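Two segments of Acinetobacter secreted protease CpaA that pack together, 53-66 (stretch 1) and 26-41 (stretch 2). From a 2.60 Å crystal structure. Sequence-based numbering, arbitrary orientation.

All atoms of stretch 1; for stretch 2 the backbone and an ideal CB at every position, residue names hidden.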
ATOM      1  N   SER A  53      14.747   9.855  28.140  1.00 74.11           N
ATOM      2  CA  SER A  53      13.852   9.930  29.287  1.00 77.65           C
ATOM      3  C   SER A  53      12.669  10.850  29.017  1.00 78.27           C
ATOM      4  O   SER A  53      11.942  11.204  29.953  1.00 81.42           O
ATOM      5  CB  SER A  53      14.609  10.397  30.534  1.00 79.83           C
ATOM      6  OG  SER A  53      15.095  11.718  30.373  1.00 78.88           O
ATOM      7  N   ALA A  54      12.459  11.242  27.763  1.00 76.93           N
ATOM      8  CA  ALA A  54      11.399  12.173  27.416  1.00 77.71           C
ATOM      9  C   ALA A  54      10.055  11.463  27.325  1.00 79.58           C
ATOM     10  O   ALA A  54       9.975  10.270  27.013  1.00 79.11           O
ATOM     11  CB  ALA A  54      11.706  12.864  26.088  1.00 74.72           C
ATOM     12  N   ALA A  55       8.988  12.216  27.604  1.00 80.89           N
ATOM     13  CA  ALA A  55       7.645  11.660  27.488  1.00 83.26           C
ATOM     14  C   ALA A  55       7.272  11.392  26.037  1.00 81.07           C
ATOM     15  O   ALA A  55       6.505  10.463  25.758  1.00 82.23           O
ATOM     16  CB  ALA A  55       6.630  12.602  28.134  1.00 86.92           C
ATOM     17  N   TYR A  56       7.797  12.184  25.106  1.00 81.14           N
ATOM     18  CA  TYR A  56       7.522  12.002  23.689  1.00 79.16           C
ATOM     19  C   TYR A  56       8.473  10.975  23.092  1.00 76.09           C
ATOM     20  O   TYR A  56       9.657  10.927  23.441  1.00 74.49           O
ATOM     21  CB  TYR A  56       7.651  13.327  22.935  1.00 78.14           C
ATOM     22  CG  TYR A  56       6.548  14.318  23.228  1.00 81.55           C
ATOM     23  CD1 TYR A  56       5.374  13.916  23.853  1.00 85.07           C
ATOM     24  CD2 TYR A  56       6.678  15.655  22.874  1.00 81.60           C
ATOM     25  CE1 TYR A  56       4.362  14.820  24.120  1.00 88.43           C
ATOM     26  CE2 TYR A  56       5.672  16.564  23.137  1.00 84.93           C
ATOM     27  CZ  TYR A  56       4.517  16.142  23.760  1.00 88.33           C
ATOM     28  OH  TYR A  56       3.512  17.044  24.023  1.00 92.11           O
ATOM     29  N   SER A  57       7.947  10.154  22.187  1.00 74.54           N
ATOM     30  CA  SER A  57       8.757   9.150  21.519  1.00 72.46           C
ATOM     31  C   SER A  57       9.605   9.783  20.422  1.00 69.86           C
ATOM     32  O   SER A  57       9.243  10.808  19.837  1.00 69.75           O
ATOM     33  CB  SER A  57       7.874   8.053  20.923  1.00 74.09           C
ATOM     34  OG  SER A  57       7.196   7.335  21.939  1.00 77.34           O
ATOM     35  N   SER A  58      10.745   9.158  20.148  1.00 69.07           N
ATOM     36  CA  SER A  58      11.642   9.578  19.085  1.00 67.49           C
ATOM     37  C   SER A  58      11.804   8.443  18.082  1.00 66.80           C
ATOM     38  O   SER A  58      11.512   7.280  18.375  1.00 67.42           O
ATOM     39  CB  SER A  58      13.009   9.997  19.640  1.00 66.91           C
ATOM     40  OG  SER A  58      12.893  11.148  20.459  1.00 67.76           O
ATOM     41  N   TYR A  59      12.273   8.794  16.888  1.00 64.40           N
ATOM     42  CA  TYR A  59      12.381   7.848  15.786  1.00 63.52           C
ATOM     43  C   TYR A  59      13.736   8.005  15.116  1.00 62.10           C
ATOM     44  O   TYR A  59      14.149   9.124  14.795  1.00 62.16           O
ATOM     45  CB  TYR A  59      11.242   8.054  14.784  1.00 64.10           C
ATOM     46  CG  TYR A  59       9.875   7.920  15.417  1.00 66.16           C
ATOM     47  CD1 TYR A  59       9.262   6.679  15.534  1.00 67.28           C
ATOM     48  CD2 TYR A  59       9.206   9.030  15.914  1.00 67.47           C
ATOM     49  CE1 TYR A  59       8.017   6.551  16.119  1.00 69.93           C
ATOM     50  CE2 TYR A  59       7.961   8.912  16.502  1.00 69.94           C
ATOM     51  CZ  TYR A  59       7.371   7.670  16.600  1.00 71.33           C
ATOM     52  OH  TYR A  59       6.131   7.547  17.185  1.00 74.53           O
ATOM     53  N   LEU A  60      14.421   6.884  14.907  1.00 62.62           N
ATOM     54  CA  LEU A  60      15.793   6.870  14.419  1.00 61.80           C
ATOM     55  C   LEU A  60      15.839   6.358  12.986  1.00 61.37           C
ATOM     56  O   LEU A  60      15.284   5.296  12.682  1.00 61.37           O
ATOM     57  CB  LEU A  60      16.678   6.000  15.313  1.00 61.74           C
ATOM     58  CG  LEU A  60      18.112   5.767  14.831  1.00 61.24           C
ATOM     59  CD1 LEU A  60      18.870   7.082  14.737  1.00 62.05           C
ATOM     60  CD2 LEU A  60      18.836   4.791  15.745  1.00 61.52           C
ATOM     61  N   ASP A  61      16.501   7.115  12.115  1.00 61.47           N
ATOM     62  CA  ASP A  61      16.776   6.658  10.758  1.00 62.21           C
ATOM     63  C   ASP A  61      17.771   5.504  10.809  1.00 62.16           C
ATOM     64  O   ASP A  61      18.876   5.651  11.344  1.00 62.51           O
ATOM     65  CB  ASP A  61      17.322   7.813   9.920  1.00 64.06           C
ATOM     66  CG  ASP A  61      17.639   7.408   8.491  1.00 65.34           C
ATOM     67  OD1 ASP A  61      17.230   6.309   8.065  1.00 64.73           O
ATOM     68  OD2 ASP A  61      18.305   8.199   7.790  1.00 67.08           O
ATOM     69  N   THR A  62      17.382   4.356  10.254  1.00 61.86           N
ATOM     70  CA  THR A  62      18.199   3.149  10.295  1.00 61.80           C
ATOM     71  C   THR A  62      18.778   2.794   8.931  1.00 63.00           C
ATOM     72  O   THR A  62      19.200   1.651   8.721  1.00 63.21           O
ATOM     73  CB  THR A  62      17.382   1.976  10.839  1.00 61.81           C
ATOM     74  OG1 THR A  62      16.338   1.653   9.912  1.00 62.08           O
ATOM     75  CG2 THR A  62      16.762   2.344  12.171  1.00 61.86           C
ATOM     76  N   SER A  63      18.812   3.752   8.002  1.00 61.71           N
ATOM     77  CA  SER A  63      19.228   3.444   6.638  1.00 63.79           C
ATOM     78  C   SER A  63      20.714   3.115   6.548  1.00 65.81           C
ATOM     79  O   SER A  63      21.132   2.404   5.628  1.00 67.59           O
ATOM     80  CB  SER A  63      18.890   4.613   5.712  1.00 64.67           C
ATOM     81  OG  SER A  63      19.480   5.816   6.172  1.00 65.60           O
ATOM     82  N   ASN A  64      21.524   3.615   7.482  1.00 65.43           N
ATOM     83  CA  ASN A  64      22.960   3.361   7.485  1.00 67.12           C
ATOM     84  C   ASN A  64      23.375   2.446   8.634  1.00 65.59           C
ATOM     85  O   ASN A  64      24.510   2.511   9.111  1.00 66.59           O
ATOM     86  CB  ASN A  64      23.736   4.677   7.533  1.00 68.62           C
ATOM     87  CG  ASN A  64      23.457   5.478   8.789  1.00 66.66           C
ATOM     88  OD1 ASN A  64      22.447   5.272   9.464  1.00 64.49           O
ATOM     89  ND2 ASN A  64      24.353   6.404   9.108  1.00 67.54           N
ATOM     90  N   THR A  65      22.464   1.592   9.085  1.00 68.20           N
ATOM     91  CA  THR A  65      22.729   0.595  10.111  1.00 67.47           C
ATOM     92  C   THR A  65      22.535  -0.799   9.521  1.00 68.51           C
ATOM     93  O   THR A  65      22.245  -0.961   8.333  1.00 69.61           O
ATOM     94  CB  THR A  65      21.820   0.799  11.327  1.00 64.81           C
ATOM     95  OG1 THR A  65      20.470   0.468  10.976  1.00 63.60           O
ATOM     96  CG2 THR A  65      21.873   2.244  11.796  1.00 64.21           C
ATOM     97  N   ASN A  66      22.698  -1.817  10.367  1.00 67.39           N
ATOM     98  CA  ASN A  66      22.461  -3.199   9.975  1.00 68.40           C
ATOM     99  C   ASN A  66      21.116  -3.716  10.473  1.00 65.97           C
ATOM    100  O   ASN A  66      20.894  -4.932  10.493  1.00 66.74           O
ATOM    101  CB  ASN A  66      23.594  -4.097  10.476  1.00 71.50           C
ATOM    102  CG  ASN A  66      23.615  -4.226  11.986  1.00 71.12           C
ATOM    103  OD1 ASN A  66      23.281  -3.285  12.706  1.00 69.06           O
ATOM    104  ND2 ASN A  66      24.010  -5.396  12.474  1.00 73.71           N
ATOM    105  N   UNK A  26      21.584  12.065  24.460  1.00 70.30           N
ATOM    106  CA  UNK A  26      20.523  11.925  25.447  1.00 70.53           C
ATOM    107  C   UNK A  26      19.330  12.802  25.087  1.00 70.38           C
ATOM    108  O   UNK A  26      19.494  13.950  24.660  1.00 70.97           O
ATOM    109  CB  UNK A  26      21.041  12.280  26.842  1.00 70.53           C
ATOM    110  N   UNK A  27      18.133  12.251  25.268  1.00 69.91           N
ATOM    111  CA  UNK A  27      16.880  12.959  25.041  1.00 70.15           C
ATOM    112  C   UNK A  27      16.139  13.099  26.363  1.00 72.70           C
ATOM    113  O   UNK A  27      16.045  12.135  27.132  1.00 74.08           O
ATOM    114  CB  UNK A  27      16.017  12.232  24.008  1.00 70.15           C
ATOM    115  N   UNK A  28      15.616  14.295  26.627  1.00 71.74           N
ATOM    116  CA  UNK A  28      14.883  14.575  27.853  1.00 74.92           C
ATOM    117  C   UNK A  28      13.623  15.358  27.504  1.00 75.82           C
ATOM    118  O   UNK A  28      13.369  15.674  26.338  1.00 74.02           O
ATOM    119  CB  UNK A  28      15.750  15.347  28.850  1.00 74.92           C
ATOM    120  N   UNK A  29      12.824  15.672  28.527  1.00 78.09           N
ATOM    121  CA  UNK A  29      11.580  16.398  28.291  1.00 79.65           C
ATOM    122  C   UNK A  29      11.847  17.814  27.794  1.00 79.31           C
ATOM    123  O   UNK A  29      11.189  18.283  26.858  1.00 78.85           O
ATOM    124  CB  UNK A  29      10.741  16.442  29.570  1.00 79.65           C
ATOM    125  N   UNK A  30      12.801  18.509  28.404  1.00 79.92           N
ATOM    126  CA  UNK A  30      13.197  19.822  27.945  1.00 79.87           C
ATOM    127  C   UNK A  30      14.257  19.823  26.871  1.00 76.79           C
ATOM    128  O   UNK A  30      14.642  20.893  26.388  1.00 76.89           O
ATOM    129  CB  UNK A  30      13.695  20.644  29.135  1.00 79.87           C
ATOM    130  N   UNK A  31      14.741  18.646  26.472  1.00 76.02           N
ATOM    131  CA  UNK A  31      15.811  18.509  25.481  1.00 73.62           C
ATOM    132  C   UNK A  31      15.440  17.313  24.605  1.00 71.74           C
ATOM    133  O   UNK A  31      15.801  16.173  24.912  1.00 70.77           O
ATOM    134  CB  UNK A  31      17.180  18.325  26.138  1.00 73.62           C
ATOM    135  N   UNK A  32      14.730  17.579  23.510  1.00 72.66           N
ATOM    136  CA  UNK A  32      14.121  16.509  22.735  1.00 71.29           C
ATOM    137  C   UNK A  32      14.002  16.915  21.274  1.00 71.44           C
ATOM    138  O   UNK A  32      13.848  18.096  20.948  1.00 73.04           O
ATOM    139  CB  UNK A  32      12.747  16.147  23.302  1.00 71.29           C
ATOM    140  N   UNK A  33      14.080  15.913  20.398  1.00 69.94           N
ATOM    141  CA  UNK A  33      13.814  16.076  18.974  1.00 70.20           C
ATOM    142  C   UNK A  33      13.148  14.797  18.487  1.00 68.81           C
ATOM    143  O   UNK A  33      13.385  13.712  19.025  1.00 67.80           O
ATOM    144  CB  UNK A  33      15.093  16.374  18.190  1.00 70.20           C
ATOM    145  N   UNK A  34      12.294  14.928  17.471  1.00 69.36           N
ATOM    146  CA  UNK A  34      11.478  13.793  17.049  1.00 68.49           C
ATOM    147  C   UNK A  34      12.270  12.814  16.189  1.00 67.29           C
ATOM    148  O   UNK A  34      12.259  11.604  16.446  1.00 66.49           O
ATOM    149  CB  UNK A  34      10.250  14.285  16.280  1.00 68.49           C
ATOM    150  N   UNK A  35      12.960  13.312  15.168  1.00 65.32           N
ATOM    151  CA  UNK A  35      13.665  12.469  14.210  1.00 64.65           C
ATOM    152  C   UNK A  35      15.164  12.525  14.470  1.00 64.90           C
ATOM    153  O   UNK A  35      15.735  13.612  14.607  1.00 66.29           O
ATOM    154  CB  UNK A  35      13.354  12.901  12.776  1.00 64.65           C
ATOM    155  N   UNK A  36      15.792  11.353  14.534  1.00 63.12           N
ATOM    156  CA  UNK A  36      17.217  11.225  14.790  1.00 63.02           C
ATOM    157  C   UNK A  36      17.873  10.424  13.671  1.00 62.48           C
ATOM    158  O   UNK A  36      17.220   9.650  12.966  1.00 61.94           O
ATOM    159  CB  UNK A  36      17.467  10.563  16.147  1.00 63.02           C
ATOM    160  N   UNK A  37      19.181  10.618  13.518  1.00 61.91           N
ATOM    161  CA  UNK A  37      19.942   9.903  12.505  1.00 62.58           C
ATOM    162  C   UNK A  37      21.397   9.816  12.938  1.00 63.01           C
ATOM    163  O   UNK A  37      21.900  10.682  13.658  1.00 63.51           O
ATOM    164  CB  UNK A  37      19.821  10.588  11.142  1.00 62.58           C
ATOM    165  N   UNK A  38      22.069   8.751  12.488  1.00 64.30           N
ATOM    166  CA  UNK A  38      23.479   8.506  12.741  1.00 64.59           C
ATOM    167  C   UNK A  38      24.329   9.062  11.600  1.00 65.73           C
ATOM    168  O   UNK A  38      23.880   9.109  10.449  1.00 66.73           O
ATOM    169  CB  UNK A  38      23.738   7.009  12.923  1.00 64.59           C
ATOM    170  N   UNK A  39      25.555   9.496  11.886  1.00 67.78           N
ATOM    171  CA  UNK A  39      26.379  10.103  10.835  1.00 69.97           C
ATOM    172  C   UNK A  39      26.924   9.060   9.872  1.00 71.14           C
ATOM    173  O   UNK A  39      27.279   7.947  10.264  1.00 70.68           O
ATOM    174  CB  UNK A  39      27.537  10.887  11.455  1.00 69.97           C
ATOM    175  N   UNK A  40      26.984   9.437   8.593  1.00 71.67           N
ATOM    176  CA  UNK A  40      27.555   8.554   7.581  1.00 73.54           C
ATOM    177  C   UNK A  40      29.075   8.520   7.673  1.00 74.39           C
ATOM    178  O   UNK A  40      29.685   7.445   7.639  1.00 75.62           O
ATOM    179  CB  UNK A  40      27.124   8.999   6.182  1.00 73.54           C
ATOM    180  N   UNK A  41      29.703   9.687   7.788  1.00 76.42           N
ATOM    181  CA  UNK A  41      31.145   9.749   7.977  1.00 77.37           C
ATOM    182  C   UNK A  41      31.492   9.352   9.407  1.00 76.35           C
ATOM    183  O   UNK A  41      30.939   9.905  10.363  1.00 74.53           O
ATOM    184  CB  UNK A  41      31.676  11.149   7.660  1.00 77.37           C
TER

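Position 26 has nothing of stretch 1 within 5.5 Å of its ideal CB, so the contact does not constrain it; it is Ser26.

At 27 the CB points sideways, 4.8 Å from Ala54 CB and 4.9 Å from Ser58 OG, and phi/psi of -115/135 are extended. A medium apolar chain would suit; Leu27 fills the site, its CD1 3.4 Å from Ser58 OG. Its backbone works independently of side chain: Ser53 N donates to Leu27 O at 2.8 Å and 174°.

The CB of 28 lies 4.0 Å from Ser53 OG, on a CA-to-CB bond directed away overall; many residues would serve, and Ala28 is found.

Position 29 points sideways, but Ala55 N lies 5.0 Å from its CB with the NH available. An acceptor two bonds beyond CB, as in Asn or Asp, could reach it; a serine hydroxyl would fall short. Asn29 turns its amide inward (chi1 -83°), and Ala55 N donates to Asn29 OD1 at 2.6 Å.

Positions 30 and 31 lack neighbours in stretch 1 around CB. At 30, phi/psi of -87/-1 do not demand glycine, and there is room for a CB, yet Gly30 is deposited; 31 is Asn31.

The CB of 32 points toward stretch 1, 4.4 Å from Ala54 CB, with Tyr56 and Ser58 beyond. Large apolar or aromatic residues would suit. Trp32 covers the gap: Tyr56 CB sits over its five-membered ring, 4.0 Å from the centroid, and the Tyr56 ring presents its edge to the face of the six-membered ring, planes at 71°.

Position 33 points away and tolerates variety; Val33 contributes its carbonyl, with Ser58 OG donating to Val33 O at 3.0 Å.

At 34 the CB also points away, but the Tyr59 ring is near (CD2 at 5.4 Å), so a long flexible chain could return. Lys34 does, its CG 4.2 Å from Tyr59 CD2.

Positions 35 and 36 pair in parallel with Tyr59 and Leu60. Tyr59 N donates to the O of 34, the N of 36 to Tyr59 O, and Asp61 N to the O of 36, each at 2.8 Å. The CB of 35 shares Tyr59's face, where polar or apolar chains could fit; it is Asn35. That of 36, 4.0 Å from Leu60 CD1, calls for an apolar residue, supplied by Leu36.

At 37, CB is 3.9 Å from Asp61 CB, favouring something small or polar: Ser37.

The CB of 38 points toward stretch 1, 3.9 Å from Asn64 ND2 and 5.2 Å from both Leu60 CD1 and Thr65 CG2; an aliphatic chain could reach the two methyls, though the amide would also accept a polar one. Leu38 CD1 reaches Thr65 CG2 at 3.7 Å, while Asn64 ND2 donates to Leu38 O at 3.1 Å.

The ideal CB atoms of 39 and 41 have nothing of stretch 1 within 5.5 Å, so many residues would do; they are Pro39 and Asn41. The CB of 40 points sideways, 4.8 Å from Asn64 ND2, where a small or polar chain would suit; Thr40 brings CG2 to 4.1 Å from Asn64 ND2.

Stretch 2, residues 26-41: SLANGNWVKNLSLPTN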
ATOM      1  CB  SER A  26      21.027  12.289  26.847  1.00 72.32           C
ATOM      2  OG  SER A  26      22.061  11.412  27.260  1.00 73.40           O
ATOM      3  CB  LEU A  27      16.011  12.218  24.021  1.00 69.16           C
ATOM      4  CG  LEU A  27      16.544  12.112  22.590  1.00 68.13           C
ATOM      5  CD1 LEU A  27      15.956  10.899  21.891  1.00 67.38           C
ATOM      6  CD2 LEU A  27      16.227  13.377  21.811  1.00 68.53           C
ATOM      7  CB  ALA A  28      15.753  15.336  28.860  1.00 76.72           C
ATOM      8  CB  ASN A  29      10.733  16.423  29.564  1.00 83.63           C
ATOM      9  CG  ASN A  29       9.917  15.158  29.744  1.00 84.72           C
ATOM     10  OD1 ASN A  29       9.538  14.507  28.770  1.00 82.95           O
ATOM     11  ND2 ASN A  29       9.639  14.805  30.993  1.00 87.99           N
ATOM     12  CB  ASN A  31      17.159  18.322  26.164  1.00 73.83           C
ATOM     13  CG  ASN A  31      18.317  18.792  25.313  1.00 73.82           C
ATOM     14  OD1 ASN A  31      18.232  18.820  24.087  1.00 73.50           O
ATOM     15  ND2 ASN A  31      19.408  19.177  25.964  1.00 74.82           N
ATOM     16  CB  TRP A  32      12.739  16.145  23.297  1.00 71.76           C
ATOM     17  CG  TRP A  32      11.917  15.265  22.403  1.00 71.00           C
ATOM     18  CD1 TRP A  32      11.942  13.902  22.343  1.00 70.13           C
ATOM     19  CD2 TRP A  32      10.939  15.691  21.447  1.00 71.43           C
ATOM     20  NE1 TRP A  32      11.044  13.453  21.405  1.00 70.02           N
ATOM     21  CE2 TRP A  32      10.416  14.532  20.841  1.00 70.75           C
ATOM     22  CE3 TRP A  32      10.459  16.941  21.042  1.00 72.66           C
ATOM     23  CZ2 TRP A  32       9.434  14.585  19.853  1.00 71.19           C
ATOM     24  CZ3 TRP A  32       9.485  16.991  20.061  1.00 73.08           C
ATOM     25  CH2 TRP A  32       8.983  15.821  19.477  1.00 72.31           C
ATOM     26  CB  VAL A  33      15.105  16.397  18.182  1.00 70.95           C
ATOM     27  CG1 VAL A  33      16.047  15.202  18.184  1.00 69.55           C
ATOM     28  CG2 VAL A  33      14.777  16.838  16.761  1.00 72.08           C
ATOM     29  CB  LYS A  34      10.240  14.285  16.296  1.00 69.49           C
ATOM     30  CG  LYS A  34       9.131  13.251  16.202  1.00 69.56           C
ATOM     31  CD  LYS A  34       7.898  13.815  15.518  1.00 71.01           C
ATOM     32  CE  LYS A  34       6.683  12.933  15.763  1.00 72.23           C
ATOM     33  NZ  LYS A  34       6.342  12.861  17.213  1.00 73.60           N
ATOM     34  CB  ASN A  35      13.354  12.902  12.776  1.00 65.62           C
ATOM     35  CG  ASN A  35      11.876  12.802  12.447  1.00 65.66           C
ATOM     36  OD1 ASN A  35      11.169  11.942  12.972  1.00 64.84           O
ATOM     37  ND2 ASN A  35      11.403  13.684  11.575  1.00 67.09           N
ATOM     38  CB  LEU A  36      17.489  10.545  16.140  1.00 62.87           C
ATOM     39  CG  LEU A  36      17.226  11.314  17.440  1.00 63.80           C
ATOM     40  CD1 LEU A  36      15.738  11.461  17.724  1.00 64.28           C
ATOM     41  CD2 LEU A  36      17.926  10.633  18.606  1.00 63.93           C
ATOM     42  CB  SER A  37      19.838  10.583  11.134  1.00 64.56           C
ATOM     43  OG  SER A  37      20.423  11.873  11.160  1.00 66.72           O
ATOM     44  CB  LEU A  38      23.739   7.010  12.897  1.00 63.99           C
ATOM     45  CG  LEU A  38      23.011   6.326  14.056  1.00 63.34           C
ATOM     46  CD1 LEU A  38      23.296   4.833  14.069  1.00 63.43           C
ATOM     47  CD2 LEU A  38      23.397   6.958  15.385  1.00 63.86           C
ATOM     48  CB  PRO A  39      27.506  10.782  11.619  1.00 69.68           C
ATOM     49  CG  PRO A  39      27.633   9.957  12.854  1.00 68.11           C
ATOM     50  CD  PRO A  39      26.239   9.495  13.192  1.00 66.59           C
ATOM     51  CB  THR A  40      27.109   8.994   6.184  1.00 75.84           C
ATOM     52  OG1 THR A  40      27.160  10.424   6.092  1.00 76.13           O
ATOM     53  CG2 THR A  40      25.692   8.517   5.901  1.00 76.08           C
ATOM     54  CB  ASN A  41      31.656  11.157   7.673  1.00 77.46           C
ATOM     55  CG  ASN A  41      32.902  11.154   6.808  1.00 79.65           C
ATOM     56  OD1 ASN A  41      33.224  10.154   6.166  1.00 81.69           O
ATOM     57  ND2 ASN A  41      33.607  12.279   6.782  1.00 79.51           N
TER
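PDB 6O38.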